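Local coordinates for peptide-binding protein (PDB 6SQX) that is a secreted NlpC/P60-family endopeptidase, probably a cysteine peptidase, that cleaves the peptidoglycan of potentially competing bacteria, at residues 97-106 against 153-161. Numbering follows the deposited sequence.
Sequences TIRYYKERSG and SLPTSDAFY. With EDO (1,2-ethanediol), chain H; EDO (1,2-ethanediol), chain I; EDO (1,2-ethanediol), chain U.
Y101 and F160 meet in a small hydrophobic core where the C-terminal end of helix 90-102, with the loop that leaves it, packs on the long loop joining strands 149-152 and 177-181. Y101 CE1 sits over one face of the phenyl ring, 3.6 Å from F160 CG, and the two ring planes are inclined at 58°, an oblique aromatic contact. F160 reaches this place because its CG lies anti to the backbone N (chi1 -177°), which carries the ring across to the other segment. There CZ comes within 3.3 Å of S105 O and CE2 within 3.7 Å of G106 CA, while R104 CB also lies against CZ. With no side chain, G106 lets the phenyl ring and the Y161 carbonyl come right up to its backbone, CA lying 3.4 Å from Y161 O.

One turn back along the helix, aliphatic groups take over. T97 turns its methyl inward, CG2 lying 3.7 Å from L154 CD2, while OG1 hydrogen-bonds the carbonyl of L93 and also takes a hydrogen bond from a bound ethanediol. The other leucine methyl, CD1, touches Y101 CD2 at 3.9 Å, and M126 of helix 118-126 packs against both I98 and L154. The phenol needs a polar outlet, and a water supplies it: lying in the plane of the Y101 ring at its edge, it is 2.6 Å from Y101 OH and also hydrogen-bonds S153 OG. R104, its chain extended from CG to NE, reaches back over Y100, NH1 standing above the centre of that ring and donating to Y100 O.

No direct hydrogen bond joins the two segments, so their association rests on shape and apolar burial, with the water as a polar bridge between them.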
loop_
_atom_site.group_PDB
_atom_site.type_symbol
_atom_site.label_atom_id
_atom_site.label_comp_id
_atom_site.label_asym_id
_atom_site.label_seq_id
_atom_site.Cartn_x
_atom_site.Cartn_y
_atom_site.Cartn_z
ATOM N N THR A 97 -3.672 12.243 -16.867
ATOM C CA THR A 97 -4.277 10.913 -16.809
ATOM C C THR A 97 -5.273 10.721 -17.941
ATOM O O THR A 97 -5.276 9.674 -18.607
ATOM C CB THR A 97 -4.939 10.717 -15.440
ATOM O OG1 THR A 97 -3.950 10.899 -14.421
ATOM C CG2 THR A 97 -5.546 9.319 -15.308
ATOM N N ILE A 98 -6.103 11.738 -18.202
ATOM C CA ILE A 98 -7.018 11.669 -19.334
ATOM C C ILE A 98 -6.237 11.427 -20.619
ATOM O O ILE A 98 -6.575 10.543 -21.412
ATOM C CB ILE A 98 -7.852 12.962 -19.433
ATOM C CG1 ILE A 98 -8.842 13.058 -18.281
ATOM C CG2 ILE A 98 -8.640 12.987 -20.735
ATOM C CD1 ILE A 98 -9.508 14.419 -18.181
ATOM N N ARG A 99 -5.203 12.250 -20.859
ATOM C CA ARG A 99 -4.410 12.120 -22.078
ATOM C C ARG A 99 -3.792 10.733 -22.201
ATOM O O ARG A 99 -3.720 10.165 -23.306
ATOM C CB ARG A 99 -3.330 13.210 -22.103
ATOM C CG ARG A 99 -2.582 13.351 -23.421
ATOM C CD ARG A 99 -1.705 14.610 -23.443
ATOM N NE ARG A 99 -0.646 14.583 -22.438
ATOM C CZ ARG A 99 -0.663 15.284 -21.302
ATOM N NH1 ARG A 99 0.349 15.177 -20.454
ATOM N NH2 ARG A 99 -1.675 16.102 -21.019
ATOM N N TYR A 100 -3.316 10.185 -21.084
ATOM C CA TYR A 100 -2.647 8.891 -21.118
ATOM C C TYR A 100 -3.577 7.810 -21.653
ATOM O O TYR A 100 -3.166 6.975 -22.469
ATOM C CB TYR A 100 -2.179 8.529 -19.715
ATOM C CG TYR A 100 -1.366 7.274 -19.665
ATOM C CD1 TYR A 100 0.013 7.304 -19.805
ATOM C CD2 TYR A 100 -1.977 6.044 -19.440
ATOM C CE1 TYR A 100 0.766 6.127 -19.741
ATOM C CE2 TYR A 100 -1.243 4.874 -19.388
ATOM C CZ TYR A 100 0.125 4.911 -19.528
ATOM O OH TYR A 100 0.832 3.729 -19.472
ATOM N N TYR A 101 -4.838 7.799 -21.199
ATOM C CA TYR A 101 -5.764 6.757 -21.636
ATOM C C TYR A 101 -6.458 7.071 -22.954
ATOM O O TYR A 101 -6.843 6.138 -23.676
ATOM C CB TYR A 101 -6.767 6.443 -20.527
ATOM C CG TYR A 101 -6.041 5.766 -19.400
ATOM C CD1 TYR A 101 -5.574 4.460 -19.560
ATOM C CD2 TYR A 101 -5.789 6.420 -18.181
ATOM C CE1 TYR A 101 -4.880 3.821 -18.547
ATOM C CE2 TYR A 101 -5.088 5.776 -17.141
ATOM C CZ TYR A 101 -4.627 4.474 -17.343
ATOM O OH TYR A 101 -3.925 3.844 -16.346
ATOM N N LYS A 102 -6.590 8.354 -23.316
ATOM C CA LYS A 102 -7.123 8.676 -24.633
ATOM C C LYS A 102 -6.225 8.120 -25.730
ATOM O O LYS A 102 -6.715 7.680 -26.768
ATOM C CB LYS A 102 -7.287 10.184 -24.800
ATOM C CG LYS A 102 -8.612 10.732 -24.286
ATOM C CD LYS A 102 -9.016 11.984 -25.073
ATOM C CE LYS A 102 -9.940 12.920 -24.282
ATOM N NZ LYS A 102 -11.243 12.316 -23.883
ATOM N N GLU A 103 -4.920 8.079 -25.480
ATOM C CA GLU A 103 -3.903 7.684 -26.443
ATOM C C GLU A 103 -3.685 6.179 -26.522
ATOM O O GLU A 103 -2.805 5.743 -27.276
ATOM C CB GLU A 103 -2.570 8.362 -26.086
ATOM C CG GLU A 103 -2.579 9.881 -26.269
ATOM C CD GLU A 103 -1.273 10.532 -25.865
ATOM O OE1 GLU A 103 -0.385 9.828 -25.322
ATOM O OE2 GLU A 103 -1.141 11.759 -26.082
ATOM N N ARG A 104 -4.435 5.369 -25.769
ATOM C CA ARG A 104 -4.147 3.944 -25.688
ATOM C C ARG A 104 -5.373 3.093 -25.969
ATOM O O ARG A 104 -6.517 3.530 -25.830
ATOM C CB ARG A 104 -3.584 3.553 -24.327
ATOM C CG ARG A 104 -2.125 3.845 -24.207
ATOM C CD ARG A 104 -1.674 3.787 -22.749
ATOM N NE ARG A 104 -0.227 3.987 -22.671
ATOM C CZ ARG A 104 0.365 5.171 -22.807
ATOM N NH1 ARG A 104 -0.370 6.252 -23.032
ATOM N NH2 ARG A 104 1.690 5.272 -22.722
ATOM N N SER A 105 -5.093 1.864 -26.402
ATOM C CA SER A 105 -6.063 0.798 -26.548
ATOM C C SER A 105 -5.796 -0.242 -25.471
ATOM O O SER A 105 -4.648 -0.479 -25.074
ATOM C CB SER A 105 -5.929 0.112 -27.907
ATOM O OG SER A 105 -5.984 1.054 -28.956
ATOM N N GLY A 106 -6.863 -0.856 -25.001
ATOM C CA GLY A 106 -6.731 -1.850 -23.966
ATOM C C GLY A 106 -8.037 -2.577 -23.832
ATOM O O GLY A 106 -8.855 -2.591 -24.758
ATOM N N SER A 153 -7.830 6.117 -10.748
ATOM C CA SER A 153 -7.193 7.270 -11.378
ATOM C C SER A 153 -8.167 8.103 -12.198
ATOM O O SER A 153 -7.869 9.271 -12.484
ATOM C CB SER A 153 -6.035 6.811 -12.238
ATOM O OG SER A 153 -6.475 6.092 -13.371
ATOM N N LEU A 154 -9.283 7.532 -12.636
ATOM C CA LEU A 154 -10.375 8.177 -13.350
ATOM C C LEU A 154 -11.657 7.740 -12.665
ATOM O O LEU A 154 -11.692 6.660 -12.064
ATOM C CB LEU A 154 -10.430 7.675 -14.800
ATOM C CG LEU A 154 -9.250 8.073 -15.686
ATOM C CD1 LEU A 154 -9.370 7.367 -17.035
ATOM C CD2 LEU A 154 -9.219 9.608 -15.862
ATOM N N PRO A 155 -12.718 8.529 -12.750
ATOM C CA PRO A 155 -13.968 8.166 -12.025
ATOM C C PRO A 155 -14.759 7.099 -12.764
ATOM O O PRO A 155 -15.761 7.367 -13.446
ATOM C CB PRO A 155 -14.721 9.497 -11.956
ATOM C CG PRO A 155 -14.232 10.267 -13.178
ATOM C CD PRO A 155 -12.755 9.911 -13.266
ATOM N N THR A 156 -14.291 5.856 -12.617
ATOM C CA THR A 156 -14.935 4.722 -13.264
ATOM C C THR A 156 -14.526 3.458 -12.534
ATOM O O THR A 156 -13.396 3.354 -12.036
ATOM C CB THR A 156 -14.545 4.591 -14.756
ATOM O OG1 THR A 156 -15.235 3.483 -15.374
ATOM C CG2 THR A 156 -13.043 4.396 -14.918
ATOM N N SER A 157 -15.477 2.530 -12.447
ATOM C CA SER A 157 -15.194 1.192 -11.958
ATOM C C SER A 157 -14.726 0.266 -13.068
ATOM O O SER A 157 -14.321 -0.871 -12.782
ATOM C CB SER A 157 -16.423 0.605 -11.261
ATOM O OG SER A 157 -17.531 0.591 -12.140
ATOM N N ASP A 158 -14.771 0.723 -14.311
ATOM C CA ASP A 158 -14.305 -0.096 -15.416
ATOM C C ASP A 158 -12.789 -0.127 -15.382
ATOM O O ASP A 158 -12.151 0.776 -14.828
ATOM C CB ASP A 158 -14.777 0.522 -16.725
ATOM C CG ASP A 158 -14.825 -0.496 -17.873
ATOM O OD1 ASP A 158 -14.501 -1.689 -17.634
ATOM O OD2 ASP A 158 -15.193 -0.121 -19.011
ATOM N N ALA A 159 -12.221 -1.218 -15.901
ATOM C CA ALA A 159 -10.787 -1.470 -15.851
ATOM C C ALA A 159 -10.108 -0.973 -17.112
ATOM O O ALA A 159 -10.745 -0.795 -18.163
ATOM C CB ALA A 159 -10.519 -2.975 -15.723
ATOM N N PHE A 160 -8.780 -0.794 -17.005
ATOM C CA PHE A 160 -7.904 -0.738 -18.184
ATOM C C PHE A 160 -6.843 -1.813 -17.993
ATOM O O PHE A 160 -5.930 -1.637 -17.172
ATOM C CB PHE A 160 -7.220 0.625 -18.381
ATOM C CG PHE A 160 -6.384 0.682 -19.635
ATOM C CD1 PHE A 160 -5.076 0.214 -19.648
ATOM C CD2 PHE A 160 -6.922 1.154 -20.802
ATOM C CE1 PHE A 160 -4.315 0.215 -20.806
ATOM C CE2 PHE A 160 -6.168 1.166 -21.976
ATOM C CZ PHE A 160 -4.860 0.696 -21.969
ATOM N N TYR A 161 -6.990 -2.914 -18.731
ATOM C CA TYR A 161 -6.008 -3.985 -18.795
ATOM C C TYR A 161 -5.273 -3.928 -20.122
ATOM O O TYR A 161 -5.847 -3.561 -21.153
ATOM C CB TYR A 161 -6.695 -5.350 -18.731
ATOM C CG TYR A 161 -7.387 -5.648 -17.431
ATOM C CD1 TYR A 161 -6.649 -5.833 -16.241
ATOM C CD2 TYR A 161 -8.766 -5.827 -17.406
ATOM C CE1 TYR A 161 -7.288 -6.127 -15.041
ATOM C CE2 TYR A 161 -9.425 -6.177 -16.218
ATOM C CZ TYR A 161 -8.680 -6.295 -15.035
ATOM O OH TYR A 161 -9.310 -6.620 -13.851
HETATM C C1 EDO H . -0.872 0.781 -18.911
HETATM O O1 EDO H . -0.585 1.513 -20.119
HETATM C C2 EDO H . 0.411 0.193 -18.346
HETATM O O2 EDO H . 0.996 -0.678 -19.343
HETATM C C1 EDO I . -3.031 10.546 -11.045
HETATM O O1 EDO I . -3.865 9.728 -11.881
HETATM C C2 EDO I . -3.373 10.222 -9.600
HETATM O O2 EDO I . -4.779 10.012 -9.530
HETATM C C1 EDO U . -0.094 2.940 -14.155
HETATM O O1 EDO U . 0.931 2.216 -13.473
HETATM C C2 EDO U . 0.255 3.085 -15.629
HETATM O O2 EDO U . -0.499 4.178 -16.160
HETATM O O HOH W 1 -3.963 5.029 -13.990
#